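Local coordinates for protein glutamate receptor IIB,Glutamate receptor IIB (Drosophila melanogaster, PDB 4WXJ) that serves as a glutamate-binding subunit of an ionotropic receptor of fly muscle, represented by its ligand-binding domain with bound glutamate, and probably gates cation flow at the synapse, at residues A[46-56]-A[239-247]. Sequence-based numbering, arbitrary orientation.
Sequences LIYMLAQECKF and NLSVGILRL
Leu50 and Leu247 both turn CG away from the carbonyl carbon (chi1 -75° in Leu50), and these torsions carry their methyl groups into the seam between helices 42-54 and 237-250. The pair illustrates knobs-into-holes packing in the clamshell-like ligand-binding domain of an ionotropic glutamate receptor. Here the short helical segments cross at 110°, with axes 9.4 Å apart. As the knob, Leu50 enters a hole formed by Leu240, Gly243, Ile244 and Leu247. Leu50 CD2 reaches the backbone itself, 3.6 Å from Gly243 C, because glycine offers no side chain at the place where the helices come near. Leu50 CD1 lies 4.1 Å from Ile244 CG1. Leu247 replies with CD1, which meets Leu46 CD1 and Met49 CB, while the Met49 chain, bent at chi3, brings CE across to both Leu247 methyls. Leu253 of helix 252-261 touches Leu46 and Leu247, and Ile228 of strand 214-230 extends the apolar layer beyond Leu50. At the other end, Leu240 CD2 approaches the Phe56 ring obliquely, 3.9 Å from Phe56 CE2. Polar groups border the apolar seam. Asn239 sets its amide against Cys54, Asn239 OD1 lying 3.4 Å from Cys54 CB, and Glu53 faces Arg246, their carboxylate and guanidinium planes 85° apart. Only a long salt bridge results: Glu53 OE2 meets the guanidinium edge in its plane, 3.8 Å from Arg246 NE.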
loop_
_atom_site.group_PDB
_atom_site.type_symbol
_atom_site.label_atom_id
_atom_site.label_comp_id
_atom_site.label_asym_id
_atom_site.label_seq_id
_atom_site.Cartn_x
_atom_site.Cartn_y
_atom_site.Cartn_z
ATOM N N LEU A 46 -12.007 -7.090 -6.587
ATOM C CA LEU A 46 -12.771 -6.743 -5.391
ATOM C C LEU A 46 -13.865 -5.720 -5.699
ATOM O O LEU A 46 -14.944 -5.765 -5.109
ATOM C CB LEU A 46 -11.842 -6.211 -4.296
ATOM C CG LEU A 46 -12.518 -5.799 -2.983
ATOM C CD1 LEU A 46 -13.348 -6.938 -2.399
ATOM C CD2 LEU A 46 -11.485 -5.325 -1.973
ATOM N N ILE A 47 -13.591 -4.802 -6.620
ATOM C CA ILE A 47 -14.589 -3.813 -7.019
ATOM C C ILE A 47 -15.694 -4.486 -7.833
ATOM O O ILE A 47 -16.870 -4.156 -7.681
ATOM C CB ILE A 47 -13.965 -2.662 -7.839
ATOM C CG1 ILE A 47 -13.025 -1.822 -6.967
ATOM C CG2 ILE A 47 -15.051 -1.771 -8.447
ATOM C CD1 ILE A 47 -13.706 -1.054 -5.840
ATOM N N TYR A 48 -15.313 -5.420 -8.698
ATOM C CA TYR A 48 -16.285 -6.212 -9.449
ATOM C C TYR A 48 -17.186 -7.000 -8.505
ATOM O O TYR A 48 -18.404 -7.034 -8.678
ATOM C CB TYR A 48 -15.585 -7.174 -10.413
ATOM C CG TYR A 48 -15.338 -6.604 -11.792
ATOM C CD1 TYR A 48 -16.375 -6.481 -12.708
ATOM C CD2 TYR A 48 -14.070 -6.198 -12.183
ATOM C CE1 TYR A 48 -16.155 -5.963 -13.971
ATOM C CE2 TYR A 48 -13.839 -5.680 -13.444
ATOM C CZ TYR A 48 -14.886 -5.565 -14.334
ATOM O OH TYR A 48 -14.661 -5.050 -15.590
ATOM N N MET A 49 -16.576 -7.636 -7.509
ATOM C CA MET A 49 -17.317 -8.419 -6.527
ATOM C C MET A 49 -18.254 -7.530 -5.715
ATOM O O MET A 49 -19.393 -7.906 -5.436
ATOM C CB MET A 49 -16.352 -9.158 -5.596
ATOM C CG MET A 49 -15.544 -10.248 -6.281
ATOM S SD MET A 49 -14.018 -10.660 -5.410
ATOM C CE MET A 49 -14.665 -11.477 -3.956
ATOM N N LEU A 50 -17.767 -6.351 -5.338
ATOM C CA LEU A 50 -18.567 -5.403 -4.571
ATOM C C LEU A 50 -19.649 -4.770 -5.435
ATOM O O LEU A 50 -20.745 -4.478 -4.956
ATOM C CB LEU A 50 -17.677 -4.311 -3.971
ATOM C CG LEU A 50 -16.834 -4.711 -2.760
ATOM C CD1 LEU A 50 -15.830 -3.617 -2.426
ATOM C CD2 LEU A 50 -17.722 -4.996 -1.560
ATOM N N ALA A 51 -19.335 -4.550 -6.706
ATOM C CA ALA A 51 -20.294 -3.974 -7.639
ATOM C C ALA A 51 -21.488 -4.905 -7.800
ATOM O O ALA A 51 -22.629 -4.455 -7.907
ATOM C CB ALA A 51 -19.640 -3.712 -8.982
ATOM N N GLN A 52 -21.216 -6.205 -7.809
ATOM C CA GLN A 52 -22.266 -7.206 -7.939
ATOM C C GLN A 52 -22.992 -7.388 -6.610
ATOM O O GLN A 52 -24.192 -7.659 -6.576
ATOM C CB GLN A 52 -21.682 -8.540 -8.407
ATOM C CG GLN A 52 -22.698 -9.453 -9.073
ATOM C CD GLN A 52 -22.528 -10.905 -8.680
ATOM O OE1 GLN A 52 -21.409 -11.391 -8.509
ATOM N NE2 GLN A 52 -23.644 -11.609 -8.528
ATOM N N GLU A 53 -22.253 -7.232 -5.515
ATOM C CA GLU A 53 -22.806 -7.416 -4.178
ATOM C C GLU A 53 -23.632 -6.207 -3.746
ATOM O O GLU A 53 -24.712 -6.356 -3.173
ATOM C CB GLU A 53 -21.680 -7.666 -3.171
ATOM C CG GLU A 53 -22.155 -8.019 -1.769
ATOM C CD GLU A 53 -22.892 -9.342 -1.717
ATOM O OE1 GLU A 53 -22.594 -10.228 -2.545
ATOM O OE2 GLU A 53 -23.772 -9.495 -0.845
ATOM N N CYS A 54 -23.115 -5.015 -4.026
ATOM C CA CYS A 54 -23.742 -3.772 -3.584
ATOM C C CYS A 54 -24.582 -3.122 -4.682
ATOM O O CYS A 54 -25.267 -2.129 -4.441
ATOM C CB CYS A 54 -22.671 -2.790 -3.104
ATOM S SG CYS A 54 -21.599 -3.445 -1.805
ATOM N N LYS A 55 -24.516 -3.687 -5.885
ATOM C CA LYS A 55 -25.283 -3.200 -7.032
ATOM C C LYS A 55 -24.961 -1.748 -7.373
ATOM O O LYS A 55 -25.675 -0.826 -6.976
ATOM C CB LYS A 55 -26.786 -3.358 -6.779
ATOM C CG LYS A 55 -27.234 -4.797 -6.549
ATOM C CD LYS A 55 -26.806 -5.709 -7.693
ATOM C CE LYS A 55 -27.287 -7.134 -7.492
ATOM N NZ LYS A 55 -26.631 -8.066 -8.452
ATOM N N PHE A 56 -23.874 -1.561 -8.116
ATOM C CA PHE A 56 -23.514 -0.256 -8.653
ATOM C C PHE A 56 -22.633 -0.439 -9.883
ATOM O O PHE A 56 -21.952 -1.456 -10.018
ATOM C CB PHE A 56 -22.795 0.601 -7.599
ATOM C CG PHE A 56 -21.490 0.020 -7.111
ATOM C CD1 PHE A 56 -20.338 0.112 -7.877
ATOM C CD2 PHE A 56 -21.414 -0.598 -5.873
ATOM C CE1 PHE A 56 -19.142 -0.416 -7.426
ATOM C CE2 PHE A 56 -20.218 -1.127 -5.415
ATOM C CZ PHE A 56 -19.081 -1.035 -6.193
ATOM N N ASN A 239 -22.931 0.799 2.810
ATOM C CA ASN A 239 -23.265 -0.156 1.765
ATOM C C ASN A 239 -22.021 -0.910 1.296
ATOM O O ASN A 239 -22.063 -2.120 1.082
ATOM C CB ASN A 239 -23.939 0.562 0.593
ATOM C CG ASN A 239 -24.225 -0.360 -0.575
ATOM O OD1 ASN A 239 -24.031 0.013 -1.731
ATOM N ND2 ASN A 239 -24.686 -1.572 -0.281
ATOM N N LEU A 240 -20.910 -0.195 1.158
ATOM C CA LEU A 240 -19.647 -0.820 0.777
ATOM C C LEU A 240 -19.100 -1.702 1.900
ATOM O O LEU A 240 -18.574 -2.787 1.649
ATOM C CB LEU A 240 -18.613 0.244 0.400
ATOM C CG LEU A 240 -18.759 0.896 -0.978
ATOM C CD1 LEU A 240 -17.811 2.079 -1.110
ATOM C CD2 LEU A 240 -18.498 -0.108 -2.090
ATOM N N SER A 241 -19.229 -1.233 3.138
ATOM C CA SER A 241 -18.691 -1.953 4.288
ATOM C C SER A 241 -19.411 -3.280 4.521
ATOM O O SER A 241 -18.774 -4.298 4.797
ATOM C CB SER A 241 -18.778 -1.089 5.546
ATOM O OG SER A 241 -17.877 0.001 5.475
ATOM N N VAL A 242 -20.737 -3.265 4.420
ATOM C CA VAL A 242 -21.525 -4.480 4.600
ATOM C C VAL A 242 -21.165 -5.492 3.515
ATOM O O VAL A 242 -21.124 -6.697 3.764
ATOM C CB VAL A 242 -23.042 -4.184 4.568
ATOM C CG1 VAL A 242 -23.852 -5.475 4.546
ATOM C CG2 VAL A 242 -23.441 -3.341 5.772
ATOM N N GLY A 243 -20.898 -4.990 2.314
ATOM C CA GLY A 243 -20.481 -5.829 1.205
ATOM C C GLY A 243 -19.141 -6.500 1.447
ATOM O O GLY A 243 -18.985 -7.697 1.201
ATOM N N ILE A 244 -18.172 -5.726 1.927
ATOM C CA ILE A 244 -16.848 -6.254 2.246
ATOM C C ILE A 244 -16.938 -7.360 3.296
ATOM O O ILE A 244 -16.278 -8.392 3.184
ATOM C CB ILE A 244 -15.914 -5.133 2.753
ATOM C CG1 ILE A 244 -15.564 -4.182 1.606
ATOM C CG2 ILE A 244 -14.632 -5.713 3.344
ATOM C CD1 ILE A 244 -14.927 -2.877 2.056
ATOM N N LEU A 245 -17.754 -7.134 4.319
ATOM C CA LEU A 245 -17.935 -8.110 5.386
ATOM C C LEU A 245 -18.644 -9.374 4.895
ATOM O O LEU A 245 -18.368 -10.470 5.381
ATOM C CB LEU A 245 -18.711 -7.480 6.543
ATOM C CG LEU A 245 -17.929 -6.408 7.305
ATOM C CD1 LEU A 245 -18.855 -5.556 8.156
ATOM C CD2 LEU A 245 -16.850 -7.044 8.168
ATOM N N ARG A 246 -19.553 -9.228 3.935
ATOM C CA ARG A 246 -20.210 -10.390 3.338
ATOM C C ARG A 246 -19.183 -11.278 2.646
ATOM O O ARG A 246 -19.116 -12.482 2.896
ATOM C CB ARG A 246 -21.285 -9.959 2.337
ATOM C CG ARG A 246 -22.013 -11.121 1.665
ATOM C CD ARG A 246 -22.976 -11.798 2.625
ATOM N NE ARG A 246 -24.343 -11.326 2.427
ATOM C CZ ARG A 246 -25.312 -11.421 3.333
ATOM N NH1 ARG A 246 -25.075 -11.963 4.519
ATOM N NH2 ARG A 246 -26.523 -10.960 3.052
ATOM N N LEU A 247 -18.388 -10.670 1.769
ATOM C CA LEU A 247 -17.357 -11.389 1.031
ATOM C C LEU A 247 -16.351 -12.030 1.981
ATOM O O LEU A 247 -15.860 -13.131 1.730
ATOM C CB LEU A 247 -16.642 -10.445 0.063
ATOM C CG LEU A 247 -17.527 -9.778 -0.996
ATOM C CD1 LEU A 247 -16.741 -8.734 -1.777
ATOM C CD2 LEU A 247 -18.124 -10.811 -1.938
#